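Local structure of outer surface protein (Bacillus cereus ATCC 14579, 1X7F) at residues V233-L238 / E260-L265; S107-F112 / D118-D123; E282-A287 / V331-N336. The protein is of unknown function but probably acts as a 6-phospho-N-acetylmuramidase, releasing N-acetylmuramic acid 6-phosphate from fragments of the bacterial cell wall. All blocks are in the same frame, centred on the assembly; numbering follows the deposited sequence.

Contact 1. Residues V233-L238 / E260-L265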
loop_
_atom_site.group_PDB
_atom_site.type_symbol
_atom_site.label_atom_id
_atom_site.label_comp_id
_atom_site.label_asym_id
_atom_site.label_seq_id
_atom_site.Cartn_x
_atom_site.Cartn_y
_atom_site.Cartn_z
ATOM N N VAL A 233 -1.547 -5.033 5.932
ATOM C CA VAL A 233 -2.922 -4.676 5.553
ATOM C C VAL A 233 -2.995 -3.226 5.043
ATOM O O VAL A 233 -3.610 -2.952 4.019
ATOM C CB VAL A 233 -3.919 -4.960 6.719
ATOM C CG1 VAL A 233 -5.335 -4.538 6.360
ATOM C CG2 VAL A 233 -3.877 -6.470 7.060
ATOM N N GLN A 234 -2.332 -2.316 5.744
ATOM C CA GLN A 234 -2.124 -0.959 5.252
ATOM C C GLN A 234 -1.572 -0.893 3.822
ATOM O O GLN A 234 -2.089 -0.149 3.002
ATOM C CB GLN A 234 -1.177 -0.201 6.189
ATOM C CG GLN A 234 -1.596 -0.140 7.642
ATOM C CD GLN A 234 -0.525 0.526 8.501
ATOM O OE1 GLN A 234 -0.044 -0.047 9.485
ATOM N NE2 GLN A 234 -0.155 1.729 8.132
ATOM N N ALA A 235 -0.532 -1.680 3.530
ATOM C CA ALA A 235 0.076 -1.722 2.197
ATOM C C ALA A 235 -0.871 -2.294 1.148
ATOM O O ALA A 235 -1.001 -1.743 0.050
ATOM C CB ALA A 235 1.378 -2.508 2.223
ATOM N N LYS A 236 -1.520 -3.403 1.485
ATOM C CA LYS A 236 -2.557 -3.994 0.648
ATOM C C LYS A 236 -3.593 -2.938 0.289
ATOM O O LYS A 236 -3.963 -2.787 -0.869
ATOM C CB LYS A 236 -3.257 -5.167 1.367
ATOM C CG LYS A 236 -2.497 -6.500 1.380
ATOM C CD LYS A 236 -3.325 -7.581 2.130
ATOM C CE LYS A 236 -2.557 -8.877 2.267
ATOM N NZ LYS A 236 -3.437 -10.040 2.555
ATOM N N HIS A 237 -4.060 -2.199 1.289
ATOM C CA HIS A 237 -5.085 -1.208 1.052
ATOM C C HIS A 237 -4.635 -0.115 0.069
ATOM O O HIS A 237 -5.315 0.130 -0.932
ATOM C CB HIS A 237 -5.580 -0.627 2.374
ATOM C CG HIS A 237 -6.745 0.299 2.222
ATOM N ND1 HIS A 237 -7.109 1.197 3.200
ATOM C CD2 HIS A 237 -7.627 0.464 1.211
ATOM C CE1 HIS A 237 -8.166 1.877 2.799
ATOM N NE2 HIS A 237 -8.498 1.452 1.595
ATOM N N LEU A 238 -3.494 0.509 0.337
ATOM C CA LEU A 238 -2.940 1.547 -0.551
ATOM C C LEU A 238 -2.819 1.116 -2.026
ATOM O O LEU A 238 -3.209 1.861 -2.932
ATOM C CB LEU A 238 -1.589 2.047 -0.019
ATOM C CG LEU A 238 -1.607 2.793 1.323
ATOM C CD1 LEU A 238 -0.214 3.239 1.708
ATOM C CD2 LEU A 238 -2.542 3.984 1.272
ATOM N N GLU A 260 9.642 -8.406 6.129
ATOM C CA GLU A 260 9.431 -9.658 5.416
ATOM C C GLU A 260 7.990 -9.788 4.932
ATOM O O GLU A 260 7.755 -10.112 3.776
ATOM C CB GLU A 260 9.826 -10.855 6.282
ATOM C CG GLU A 260 9.772 -12.192 5.543
ATOM C CD GLU A 260 9.883 -13.388 6.473
ATOM O OE1 GLU A 260 10.398 -14.447 6.044
ATOM O OE2 GLU A 260 9.455 -13.270 7.646
ATOM N N LYS A 261 7.042 -9.528 5.830
ATOM C CA LYS A 261 5.618 -9.498 5.516
ATOM C C LYS A 261 5.304 -8.602 4.327
ATOM O O LYS A 261 4.505 -8.963 3.465
ATOM C CB LYS A 261 4.811 -9.007 6.731
ATOM C CG LYS A 261 4.461 -10.109 7.707
ATOM C CD LYS A 261 3.699 -9.555 8.911
ATOM C CE LYS A 261 3.589 -10.630 10.001
ATOM N NZ LYS A 261 2.727 -10.184 11.147
ATOM N N LEU A 262 5.905 -7.415 4.323
ATOM C CA LEU A 262 5.693 -6.453 3.249
ATOM C C LEU A 262 6.318 -6.916 1.936
ATOM O O LEU A 262 5.694 -6.780 0.869
ATOM C CB LEU A 262 6.217 -5.080 3.648
ATOM C CG LEU A 262 5.388 -4.344 4.702
ATOM C CD1 LEU A 262 6.176 -3.166 5.212
ATOM C CD2 LEU A 262 4.032 -3.890 4.151
ATOM N N GLY A 263 7.524 -7.482 2.027
ATOM C CA GLY A 263 8.235 -7.990 0.868
ATOM C C GLY A 263 7.573 -9.224 0.257
ATOM O O GLY A 263 7.714 -9.489 -0.943
ATOM N N ASN A 264 6.852 -9.974 1.086
ATOM C CA ASN A 264 6.165 -11.176 0.631
ATOM C C ASN A 264 4.910 -10.892 -0.196
ATOM O O ASN A 264 4.445 -11.752 -0.919
ATOM C CB ASN A 264 5.830 -12.083 1.820
ATOM C CG ASN A 264 7.040 -12.850 2.337
ATOM O OD1 ASN A 264 8.115 -12.840 1.732
ATOM N ND2 ASN A 264 6.865 -13.528 3.465
ATOM N N LEU A 265 4.369 -9.685 -0.084
ATOM C CA LEU A 265 3.115 -9.342 -0.743
ATOM C C LEU A 265 3.223 -9.320 -2.267
ATOM O O LEU A 265 4.255 -8.914 -2.811
ATOM C CB LEU A 265 2.628 -7.974 -0.271
ATOM C CG LEU A 265 2.161 -7.756 1.179
ATOM C CD1 LEU A 265 1.778 -6.313 1.401
ATOM C CD2 LEU A 265 0.985 -8.661 1.516
#

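Contact 2. Residues S107-F112 / D118-D123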
loop_
_atom_site.group_PDB
_atom_site.type_symbol
_atom_site.label_atom_id
_atom_site.label_comp_id
_atom_site.label_asym_id
_atom_site.label_seq_id
_atom_site.Cartn_x
_atom_site.Cartn_y
_atom_site.Cartn_z
ATOM N N SER A 107 17.652 27.929 -5.135
ATOM C CA SER A 107 17.567 26.953 -6.227
ATOM C C SER A 107 18.937 26.746 -6.895
ATOM O O SER A 107 19.108 26.904 -8.113
ATOM C CB SER A 107 16.457 27.309 -7.225
ATOM O OG SER A 107 15.186 26.950 -6.704
ATOM N N ASP A 108 19.913 26.443 -6.037
ATOM C CA ASP A 108 21.127 25.728 -6.397
ATOM C C ASP A 108 21.016 24.401 -5.647
ATOM O O ASP A 108 21.545 24.246 -4.540
ATOM C CB ASP A 108 22.374 26.508 -5.968
ATOM C CG ASP A 108 22.669 27.687 -6.885
ATOM O OD1 ASP A 108 21.972 27.820 -7.918
ATOM O OD2 ASP A 108 23.580 28.529 -6.663
ATOM N N LEU A 109 20.299 23.453 -6.245
ATOM C CA LEU A 109 20.037 22.167 -5.606
ATOM C C LEU A 109 21.256 21.233 -5.631
ATOM O O LEU A 109 21.124 20.010 -5.463
ATOM C CB LEU A 109 18.797 21.495 -6.215
ATOM C CG LEU A 109 17.497 22.311 -6.331
ATOM C CD1 LEU A 109 16.412 21.477 -7.001
ATOM C CD2 LEU A 109 17.019 22.832 -4.976
ATOM N N SER A 110 22.438 21.831 -5.811
ATOM C CA SER A 110 23.713 21.112 -5.893
ATOM C C SER A 110 24.072 20.383 -4.602
ATOM O O SER A 110 24.573 19.255 -4.646
ATOM C CB SER A 110 24.850 22.067 -6.297
ATOM O OG SER A 110 24.716 23.344 -5.681
ATOM N N PHE A 111 23.804 21.018 -3.459
ATOM C CA PHE A 111 24.052 20.397 -2.153
ATOM C C PHE A 111 23.345 19.036 -1.997
ATOM O O PHE A 111 23.908 18.108 -1.407
ATOM C CB PHE A 111 23.667 21.343 -1.005
ATOM C CG PHE A 111 23.790 20.715 0.368
ATOM C CD1 PHE A 111 25.038 20.595 0.985
ATOM C CD2 PHE A 111 22.660 20.232 1.036
ATOM C CE1 PHE A 111 25.159 20.006 2.248
ATOM C CE2 PHE A 111 22.771 19.639 2.299
ATOM C CZ PHE A 111 24.027 19.531 2.907
ATOM N N PHE A 112 22.121 18.926 -2.520
ATOM C CA PHE A 112 21.375 17.665 -2.483
ATOM C C PHE A 112 21.977 16.633 -3.442
ATOM O O PHE A 112 21.988 15.434 -3.149
ATOM C CB PHE A 112 19.886 17.892 -2.788
ATOM C CG PHE A 112 19.274 19.032 -1.999
ATOM C CD1 PHE A 112 19.121 18.943 -0.613
ATOM C CD2 PHE A 112 18.852 20.199 -2.643
ATOM C CE1 PHE A 112 18.561 20.001 0.120
ATOM C CE2 PHE A 112 18.288 21.263 -1.918
ATOM C CZ PHE A 112 18.144 21.164 -0.535
ATOM N N ASP A 118 18.366 11.472 -4.742
ATOM C CA ASP A 118 17.755 11.303 -6.058
ATOM C C ASP A 118 16.677 12.347 -6.301
ATOM O O ASP A 118 16.266 12.579 -7.443
ATOM C CB ASP A 118 17.178 9.891 -6.183
ATOM C CG ASP A 118 18.258 8.825 -6.211
ATOM O OD1 ASP A 118 18.895 8.665 -7.270
ATOM O OD2 ASP A 118 18.550 8.110 -5.230
ATOM N N GLY A 119 16.227 12.967 -5.210
ATOM C CA GLY A 119 15.180 13.975 -5.252
ATOM C C GLY A 119 14.979 14.673 -3.924
ATOM O O GLY A 119 15.561 14.290 -2.912
ATOM N N ILE A 120 14.157 15.714 -3.948
ATOM C CA ILE A 120 13.818 16.482 -2.757
ATOM C C ILE A 120 12.312 16.639 -2.645
ATOM O O ILE A 120 11.619 16.759 -3.661
ATOM C CB ILE A 120 14.493 17.885 -2.755
ATOM C CG1 ILE A 120 14.329 18.577 -4.111
ATOM C CG2 ILE A 120 15.957 17.786 -2.329
ATOM C CD1 ILE A 120 14.370 20.079 -4.017
ATOM N N ARG A 121 11.816 16.639 -1.409
ATOM C CA ARG A 121 10.407 16.889 -1.160
ATOM C C ARG A 121 10.138 18.365 -0.917
ATOM O O ARG A 121 10.921 19.064 -0.257
ATOM C CB ARG A 121 9.878 16.035 -0.007
ATOM C CG ARG A 121 8.350 16.001 0.062
ATOM C CD ARG A 121 7.764 14.764 0.717
ATOM N NE ARG A 121 6.305 14.808 0.747
ATOM C CZ ARG A 121 5.610 15.482 1.652
ATOM N NH1 ARG A 121 6.241 16.164 2.593
ATOM N NH2 ARG A 121 4.289 15.477 1.623
ATOM N N LEU A 122 9.048 18.840 -1.512
ATOM C CA LEU A 122 8.517 20.162 -1.227
ATOM C C LEU A 122 7.268 19.955 -0.376
ATOM O O LEU A 122 6.150 19.844 -0.890
ATOM C CB LEU A 122 8.209 20.933 -2.512
ATOM C CG LEU A 122 9.379 21.267 -3.443
ATOM C CD1 LEU A 122 8.881 22.106 -4.597
ATOM C CD2 LEU A 122 10.516 21.976 -2.715
ATOM N N ASP A 123 7.497 19.870 0.931
ATOM C CA ASP A 123 6.458 19.667 1.935
ATOM C C ASP A 123 5.403 20.785 1.878
ATOM O O ASP A 123 4.193 20.535 1.948
ATOM C CB ASP A 123 7.124 19.611 3.315
ATOM C CG ASP A 123 6.174 19.183 4.411
ATOM O OD1 ASP A 123 5.312 18.315 4.149
ATOM O OD2 ASP A 123 6.230 19.654 5.572
#

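Contact 3. Residues E282-A287 / V331-N336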
loop_
_atom_site.group_PDB
_atom_site.type_symbol
_atom_site.label_atom_id
_atom_site.label_comp_id
_atom_site.label_asym_id
_atom_site.label_seq_id
_atom_site.Cartn_x
_atom_site.Cartn_y
_atom_site.Cartn_z
ATOM N N GLU A 282 -10.258 -31.108 1.416
ATOM C CA GLU A 282 -9.130 -30.838 0.543
ATOM C C GLU A 282 -9.526 -30.177 -0.771
ATOM O O GLU A 282 -8.825 -29.293 -1.256
ATOM C CB GLU A 282 -8.332 -32.126 0.269
ATOM C CG GLU A 282 -7.495 -32.602 1.452
ATOM C CD GLU A 282 -6.710 -31.478 2.114
ATOM O OE1 GLU A 282 -6.944 -31.217 3.316
ATOM O OE2 GLU A 282 -5.875 -30.833 1.439
ATOM N N VAL A 283 -10.640 -30.607 -1.347
ATOM C CA VAL A 283 -11.091 -30.050 -2.610
ATOM C C VAL A 283 -11.605 -28.611 -2.416
ATOM O O VAL A 283 -11.399 -27.760 -3.271
ATOM C CB VAL A 283 -12.132 -30.969 -3.319
ATOM C CG1 VAL A 283 -13.423 -31.049 -2.527
ATOM C CG2 VAL A 283 -12.427 -30.472 -4.728
ATOM N N GLU A 284 -12.249 -28.349 -1.281
ATOM C CA GLU A 284 -12.714 -27.002 -0.947
ATOM C C GLU A 284 -11.531 -26.051 -0.761
ATOM O O GLU A 284 -11.576 -24.920 -1.227
ATOM C CB GLU A 284 -13.608 -27.015 0.309
ATOM C CG GLU A 284 -15.006 -27.537 0.052
ATOM C CD GLU A 284 -15.772 -27.917 1.316
ATOM O OE1 GLU A 284 -15.223 -27.806 2.441
ATOM O OE2 GLU A 284 -16.942 -28.337 1.178
ATOM N N LYS A 285 -10.478 -26.525 -0.097
ATOM C CA LYS A 285 -9.258 -25.743 0.082
ATOM C C LYS A 285 -8.518 -25.490 -1.238
ATOM O O LYS A 285 -7.982 -24.418 -1.428
ATOM C CB LYS A 285 -8.317 -26.430 1.073
ATOM C CG LYS A 285 -8.840 -26.491 2.502
ATOM C CD LYS A 285 -7.698 -26.926 3.415
ATOM C CE LYS A 285 -8.176 -27.225 4.823
ATOM N NZ LYS A 285 -7.009 -27.394 5.741
ATOM N N ARG A 286 -8.497 -26.477 -2.139
ATOM C CA ARG A 286 -7.875 -26.310 -3.463
ATOM C C ARG A 286 -8.643 -25.289 -4.306
ATOM O O ARG A 286 -8.031 -24.417 -4.929
ATOM C CB ARG A 286 -7.778 -27.656 -4.206
ATOM C CG ARG A 286 -6.939 -27.611 -5.482
ATOM C CD ARG A 286 -6.917 -28.911 -6.330
ATOM N NE ARG A 286 -7.164 -30.072 -5.494
ATOM C CZ ARG A 286 -8.148 -30.942 -5.666
ATOM N NH1 ARG A 286 -8.979 -30.850 -6.702
ATOM N NH2 ARG A 286 -8.270 -31.939 -4.806
ATOM N N ALA A 287 -9.973 -25.399 -4.316
ATOM C CA ALA A 287 -10.839 -24.421 -4.991
ATOM C C ALA A 287 -10.561 -23.009 -4.484
ATOM O O ALA A 287 -10.572 -22.060 -5.240
ATOM C CB ALA A 287 -12.319 -24.767 -4.780
ATOM N N VAL A 331 -16.158 -17.491 3.318
ATOM C CA VAL A 331 -15.945 -18.172 2.050
ATOM C C VAL A 331 -16.865 -19.392 2.069
ATOM O O VAL A 331 -16.796 -20.207 2.988
ATOM C CB VAL A 331 -14.468 -18.575 1.848
ATOM C CG1 VAL A 331 -14.286 -19.279 0.516
ATOM C CG2 VAL A 331 -13.572 -17.341 1.946
ATOM N N VAL A 332 -17.766 -19.465 1.089
ATOM C CA VAL A 332 -18.723 -20.559 1.000
ATOM C C VAL A 332 -18.622 -21.174 -0.392
ATOM O O VAL A 332 -18.099 -20.544 -1.325
ATOM C CB VAL A 332 -20.210 -20.146 1.364
ATOM C CG1 VAL A 332 -20.294 -19.488 2.763
ATOM C CG2 VAL A 332 -20.841 -19.247 0.294
ATOM N N ILE A 333 -19.110 -22.401 -0.501
ATOM C CA ILE A 333 -19.148 -23.103 -1.759
ATOM C C ILE A 333 -20.487 -23.812 -1.895
ATOM O O ILE A 333 -21.046 -24.323 -0.914
ATOM C CB ILE A 333 -17.956 -24.089 -1.889
ATOM C CG1 ILE A 333 -17.767 -24.495 -3.359
ATOM C CG2 ILE A 333 -18.133 -25.301 -0.959
ATOM C CD1 ILE A 333 -16.387 -24.970 -3.707
ATOM N N GLY A 334 -21.004 -23.802 -3.118
ATOM C CA GLY A 334 -22.173 -24.581 -3.474
ATOM C C GLY A 334 -21.840 -26.055 -3.375
ATOM O O GLY A 334 -20.844 -26.519 -3.919
ATOM N N ASN A 335 -22.684 -26.777 -2.649
ATOM C CA ASN A 335 -22.490 -28.191 -2.385
ATOM C C ASN A 335 -23.311 -29.074 -3.336
ATOM O O ASN A 335 -23.951 -28.550 -4.250
ATOM C CB ASN A 335 -22.741 -28.483 -0.892
ATOM C CG ASN A 335 -24.194 -28.260 -0.455
ATOM O OD1 ASN A 335 -24.438 -27.782 0.651
ATOM N ND2 ASN A 335 -25.149 -28.643 -1.287
ATOM N N ASN A 336 -23.307 -30.389 -3.114
ATOM C CA ASN A 336 -24.008 -31.360 -3.974
ATOM C C ASN A 336 -25.481 -31.057 -4.259
ATOM O O ASN A 336 -26.034 -31.503 -5.270
ATOM C CB ASN A 336 -23.899 -32.777 -3.396
ATOM C CG ASN A 336 -22.471 -33.306 -3.389
ATOM O OD1 ASN A 336 -21.570 -32.757 -4.037
ATOM N ND2 ASN A 336 -22.258 -34.381 -2.646
#

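Contact 1. Residues V233-L238 / E260-L265
Ala235 is the first residue of 233-238 to touch helix 256-264, and its methyl group faces that helix directly. CB stands 3.6 Å from Leu262 CD2 and 3.9 Å from Leu265 CD1, so Leu262 and Leu265, three residues apart, converge on a single methyl. Because the methyl is so short, the backbones approach closely here, with the CA atoms of Ala235 and Leu262 7.4 Å apart. Leu262 does not aim its CB at the partner helix; a chi1 of -72° sets CG beside its backbone N, and from there branch CD2 swings in to Ala235. Beyond the contact Leu262 also rests on Ile249, and Ala235 on Val247, so both lie against strand 246-249.

Lys236, one residue on, contributes its aliphatic chain. Extended beyond CG, the chain passes Leu265 at about a right angle and lays CE 3.6 Å from Leu265 CD2, with Lys236 CG at 4.1 Å from the same methyl. Leu265 thus spends one branch on each partner, CD1 on alanine and CD2 on lysine. The ammonium goes past the leucine: NZ makes a salt bridge to Glu368 and a hydrogen bond to Gln271 O. Next on the helix, His237 bonds His226 through ND1 and Tyr374 through NE2.

The chemistry between the segments is therefore purely apolar: methyl and methylene groups in van der Waals contact, without directional bonds. Direction comes from the polar end of Lys236, whose partners belong to the C-terminal family region, so this residue both packs its methylenes on Leu265, just past the end of helix 256-264, and ties the N-terminal part to the C-terminal one.

Contact 2. Residues S107-F112 / D118-D123
Ile120 of the strand drives both of its outer branches into the start of helix 110-115, one against Phe112 and the other against Leu109. The tight part is the ring contact. Ile120 CG2 sits over one face of Phe112, 3.8 Å from the ring centroid and 19° off its normal, a CH-pi arrangement. The methyl is displaced toward the CG end of the ring, and its shortest approach is 3.6 Å, to Phe112 CG. An Ile120 chi1 of 46° places CG1 between the backbone N and the carbonyl carbon and leaves CG2 beside the N, so the two branches spread to different partners. At the end of the isoleucine side chain, Ile120 CD1 lies 3.9 Å from Leu109 CD1 and equally far from Leu109 CD2, nesting at the fork of the leucine. Leu109 occupies the N-cap position, and its CB also meets the edge of the Phe112 ring, in plane, so the two side chains form one apolar surface.

The opposite character appears in Ser107, Asp108 and Phe111, which are exposed and do not meet the strand. Here Ser110 OG makes a weak 3.5 Å bond to Asp108 O.

Arg121, next along the strand, takes no part in this packing: NH1 makes a 2.8 Å salt bridge to Asp123 OD1, coming from above the carboxylate plane, and NH2 bonds Cys170 O and Asn172. In the parallel sheet of this (beta/alpha)8-type barrel, strand 119-122 runs between strands 89-94 and 142-146. Phe112 continues onto Leu92 and Val94 of the former, Leu109 and Ile120 onto Ile143 of the latter, and Met134 of helix 129-134 adjoins Ile120.

Contact 3. Residues E282-A287 / V331-N336
A helix lying against a beta-sheet defines this contact: helix 282-289 packs on strand 330-334 of the mixed sheet in the C-terminal region, with Ile333 the only residue of 331-336 that touches segment 282-287. The nearest CA atoms, of Glu284 and Ile333, are 7.6 Å apart. Ile333 points its CB at the helix and divides its branches between two residues one turn apart. A chi1 of -163° carries CG1 anti to the backbone N, and the chain ends with Ile333 CD1 4.2 Å from Ala287 CB. The other branch, CG2, meets the glutamate chain: Ile333 CG2 is 4.0 Å from Glu284 CG. Ile333 was deposited in two conformers, and these distances belong to one of them.

Glu284 is buried, yet its carboxylate has polar company. OE1 receives the NH2 of Arg321 in a salt bridge and also the backbone N of Thr281, the residue just before the helix. With positive charge and the helix's N-terminal end both close at hand, the group is probably held as the carboxylate. Its aliphatic part packs against the isoleucine. Phe318 touches both Glu284 and Ile333, Tyr313 of helix 309-313 leans on Ala287, and Val361 of strand 358-364 flanks Ile333 on the sheet.

The glutamate is extended beyond CG, crossing the isoleucine at a slant, and its outermost approach is a polar atom resting on a methyl without bonding to it: Glu284 OE2 to Ile333 CG2, 3.9 Å.

In the fold
Along the chain the order is contact 2, contact 1, contact 3, each closing before the next opens. Contacts 1 and 2 both belong to the N-terminal parallel-stranded barrel, their centres 29 Å apart: contact 2 joins a helix to strand 119-122, whereas contact 1 pairs two helices that precede and follow strand 246-249. Contact 3 lies in the mixed sheet of the C-terminal region, its centre 27 Å from contact 1 and 55 Å from contact 2, on the opposite side of the chain's centre from the latter. Contact 1 is thus intermediate, near the middle of the molecule where the two regions meet; none of the three touches another.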